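Local coordinates for E3 ubiquitin-protein ligase ORTHRUS 2 (PDB 7DUF) that probably acts as a RING-type E3 ubiquitin transferase linked to DNA methylation, and carries a zinc-binding PHD finger that fails to recognise the H3K4 peptide, at residues 30-35 against 57-62. Numbering follows the deposited sequence.
Sequences ESLTCG and LQWHCP. With ZN (zinc ion), chain C.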
ATOM      1  N   GLU A  30      -3.256   4.044   7.548  1.00 71.47           N
ATOM      2  CA  GLU A  30      -3.278   2.895   8.443  1.00 71.30           C
ATOM      3  C   GLU A  30      -4.048   1.717   7.859  1.00 67.58           C
ATOM      4  O   GLU A  30      -4.341   0.761   8.586  1.00 70.59           O
ATOM      5  CB  GLU A  30      -3.881   3.281   9.797  1.00 77.70           C
ATOM      6  CG  GLU A  30      -3.234   4.483  10.459  1.00 89.26           C
ATOM      7  CD  GLU A  30      -3.579   4.586  11.931  1.00 97.90           C
ATOM      8  OE1 GLU A  30      -3.285   5.637  12.540  1.00108.39           O
ATOM      9  OE2 GLU A  30      -4.142   3.615  12.481  1.00 93.46           O
ATOM     10  N   SER A  31      -4.381   1.757   6.573  1.00 63.72           N
ATOM     11  CA  SER A  31      -5.205   0.736   5.944  1.00 68.88           C
ATOM     12  C   SER A  31      -4.397  -0.041   4.914  1.00 64.15           C
ATOM     13  O   SER A  31      -3.614   0.540   4.156  1.00 64.95           O
ATOM     14  CB  SER A  31      -6.435   1.358   5.276  1.00 84.68           C
ATOM     15  OG  SER A  31      -6.900   0.548   4.210  1.00 95.14           O
ATOM     16  N   LEU A  32      -4.595  -1.357   4.895  1.00 66.86           N
ATOM     17  CA  LEU A  32      -3.933  -2.246   3.949  1.00 66.02           C
ATOM     18  C   LEU A  32      -4.947  -3.251   3.431  1.00 71.53           C
ATOM     19  O   LEU A  32      -5.648  -3.890   4.222  1.00 72.59           O
ATOM     20  CB  LEU A  32      -2.753  -2.975   4.600  1.00 63.37           C
ATOM     21  CG  LEU A  32      -1.362  -2.705   4.023  1.00 71.38           C
ATOM     22  CD1 LEU A  32      -0.369  -3.749   4.503  1.00 67.74           C
ATOM     23  CD2 LEU A  32      -1.413  -2.666   2.501  1.00 77.90           C
ATOM     24  N   THR A  33      -5.026  -3.391   2.112  1.00 71.16           N
ATOM     25  CA  THR A  33      -5.915  -4.354   1.483  1.00 73.86           C
ATOM     26  C   THR A  33      -5.102  -5.515   0.925  1.00 74.18           C
ATOM     27  O   THR A  33      -3.988  -5.324   0.426  1.00 74.46           O
ATOM     28  CB  THR A  33      -6.745  -3.709   0.368  1.00 70.18           C
ATOM     29  OG1 THR A  33      -6.032  -3.787  -0.872  1.00 88.85           O
ATOM     30  CG2 THR A  33      -7.036  -2.251   0.693  1.00 77.34           C
ATOM     31  N   CYS A  34      -5.664  -6.715   1.021  1.00 70.75           N
ATOM     32  CA  CYS A  34      -4.977  -7.911   0.561  1.00 66.11           C
ATOM     33  C   CYS A  34      -4.906  -7.939  -0.962  1.00 74.22           C
ATOM     34  O   CYS A  34      -5.809  -7.473  -1.659  1.00 80.73           O
ATOM     35  CB  CYS A  34      -5.691  -9.160   1.080  1.00 70.33           C
ATOM     36  SG  CYS A  34      -4.937 -10.733   0.609  1.00 81.62           S
ATOM     37  N   GLY A  35      -3.806  -8.484  -1.478  1.00 82.82           N
ATOM     38  CA  GLY A  35      -3.665  -8.648  -2.912  1.00 79.37           C
ATOM     39  C   GLY A  35      -4.378  -9.850  -3.486  1.00 78.92           C
ATOM     40  O   GLY A  35      -4.416 -10.009  -4.710  1.00 83.21           O
ATOM     41  N   LEU A  57       3.631  -3.634  -0.750  1.00 77.52           N
ATOM     42  CA  LEU A  57       2.952  -3.497  -2.033  1.00 76.24           C
ATOM     43  C   LEU A  57       2.183  -4.764  -2.390  1.00 82.55           C
ATOM     44  O   LEU A  57       0.971  -4.723  -2.627  1.00 88.03           O
ATOM     45  CB  LEU A  57       3.965  -3.145  -3.125  1.00 80.02           C
ATOM     46  CG  LEU A  57       4.633  -1.789  -2.902  1.00 81.11           C
ATOM     47  CD1 LEU A  57       5.529  -1.397  -4.068  1.00 83.53           C
ATOM     48  CD2 LEU A  57       3.570  -0.737  -2.657  1.00 71.29           C
ATOM     49  N   GLN A  58       2.874  -5.901  -2.433  1.00 79.07           N
ATOM     50  CA  GLN A  58       2.230  -7.191  -2.670  1.00 79.65           C
ATOM     51  C   GLN A  58       1.927  -7.879  -1.337  1.00 83.75           C
ATOM     52  O   GLN A  58       2.338  -9.007  -1.068  1.00 89.56           O
ATOM     53  CB  GLN A  58       3.105  -8.064  -3.563  1.00 77.10           C
ATOM     54  N   TRP A  59       1.189  -7.162  -0.492  1.00 77.43           N
ATOM     55  CA  TRP A  59       0.855  -7.662   0.832  1.00 71.04           C
ATOM     56  C   TRP A  59      -0.259  -8.695   0.754  1.00 78.34           C
ATOM     57  O   TRP A  59      -1.222  -8.537  -0.002  1.00 78.48           O
ATOM     58  CB  TRP A  59       0.434  -6.519   1.754  1.00 68.28           C
ATOM     59  CG  TRP A  59       0.138  -6.979   3.146  1.00 68.19           C
ATOM     60  CD1 TRP A  59       1.037  -7.415   4.073  1.00 70.28           C
ATOM     61  CD2 TRP A  59      -1.151  -7.064   3.766  1.00 72.75           C
ATOM     62  NE1 TRP A  59       0.390  -7.759   5.235  1.00 67.19           N
ATOM     63  CE2 TRP A  59      -0.953  -7.552   5.073  1.00 67.95           C
ATOM     64  CE3 TRP A  59      -2.451  -6.769   3.345  1.00 69.38           C
ATOM     65  CZ2 TRP A  59      -2.007  -7.754   5.961  1.00 68.93           C
ATOM     66  CZ3 TRP A  59      -3.495  -6.970   4.228  1.00 70.17           C
ATOM     67  CH2 TRP A  59      -3.267  -7.457   5.521  1.00 69.57           C
ATOM     68  N   HIS A  60      -0.125  -9.750   1.550  1.00 74.57           N
ATOM     69  CA  HIS A  60      -1.111 -10.818   1.621  1.00 73.70           C
ATOM     70  C   HIS A  60      -1.580 -10.960   3.061  1.00 74.16           C
ATOM     71  O   HIS A  60      -0.761 -11.095   3.977  1.00 74.75           O
ATOM     72  CB  HIS A  60      -0.528 -12.132   1.095  1.00 81.87           C
ATOM     73  CG  HIS A  60      -0.172 -12.085  -0.359  1.00 95.51           C
ATOM     74  ND1 HIS A  60      -0.928 -11.400  -1.286  1.00 96.74           N
ATOM     75  CD2 HIS A  60       0.866 -12.621  -1.044  1.00101.46           C
ATOM     76  CE1 HIS A  60      -0.378 -11.524  -2.480  1.00 99.56           C
ATOM     77  NE2 HIS A  60       0.713 -12.260  -2.361  1.00105.70           N
ATOM     78  N   CYS A  61      -2.897 -10.923   3.253  1.00 73.60           N
ATOM     79  CA  CYS A  61      -3.476 -10.851   4.582  1.00 62.41           C
ATOM     80  C   CYS A  61      -3.246 -12.151   5.351  1.00 66.24           C
ATOM     81  O   CYS A  61      -2.968 -13.196   4.755  1.00 75.39           O
ATOM     82  CB  CYS A  61      -4.967 -10.541   4.481  1.00 69.04           C
ATOM     83  SG  CYS A  61      -6.021 -11.953   4.112  1.00 77.98           S
ATOM     84  N   PRO A  62      -3.341 -12.104   6.686  1.00 63.24           N
ATOM     85  CA  PRO A  62      -3.083 -13.316   7.482  1.00 65.46           C
ATOM     86  C   PRO A  62      -3.967 -14.496   7.117  1.00 71.37           C
ATOM     87  O   PRO A  62      -3.540 -15.647   7.277  1.00 77.65           O
ATOM     88  CB  PRO A  62      -3.343 -12.843   8.918  1.00 61.69           C
ATOM     89  CG  PRO A  62      -3.041 -11.389   8.887  1.00 58.55           C
ATOM     90  CD  PRO A  62      -3.506 -10.913   7.540  1.00 62.19           C
TER
HETATM   91 ZN    ZN C 401      -6.433 -12.053   1.820  1.00 98.99          ZN
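Cys34 SG is gripped at least three times: by the zinc ion, by the backbone N-H of Cys61 and by a further hydrogen bond from a residue next to one of the segments. The zinc lies 2.3 Å from Cys34 SG. The Cys61 N to Cys34 SG bond is 3.3 Å long and almost straight, at 174°. Cys34 turns its sulfur anti to its own backbone N (chi1 -179°), whereas Cys61 tucks SG between its backbone N and carbonyl carbon (chi1 81°), and both sulfurs meet the metal, which Cys37 and Cys64 complete. A backbone bond runs alongside: Gly35 N donates to Trp59 O at 3.0 Å, the donor lying almost in line with the carbonyl bond. Together the two hydrogen bonds tie the residues just after strand 31-33 to the loop after helix 53-57, in the way a PHD finger builds its small fold around zinc rather than around a large hydrophobic interior.

The indole of Trp59 supplies the apolar half. Leu32, its side chain crossing the indole obliquely, sets CD1 over one face, a CH-pi contact 3.6 Å from the centroid of the five-membered ring of Trp59, while Cys61 N sits above the rim of the opposite face. Along the benzo edge, Trp59 CE3 comes within 3.6 Å of Thr33 O. Trp41 of strand 40-42 meets the indole edge-to-face, and Leu46 also touches it. An alanine in place of Trp59 would remove the indole and would probably loosen the packing of Leu32 and Trp41 beside the metal site. The chemistry is consistent with thiolate ligands, as is usual for zinc-bound cysteines: zinc binding and N-H donors would both be expected to stabilise negative charge on Cys34 SG, so that the backbone serves as second shell to the metal.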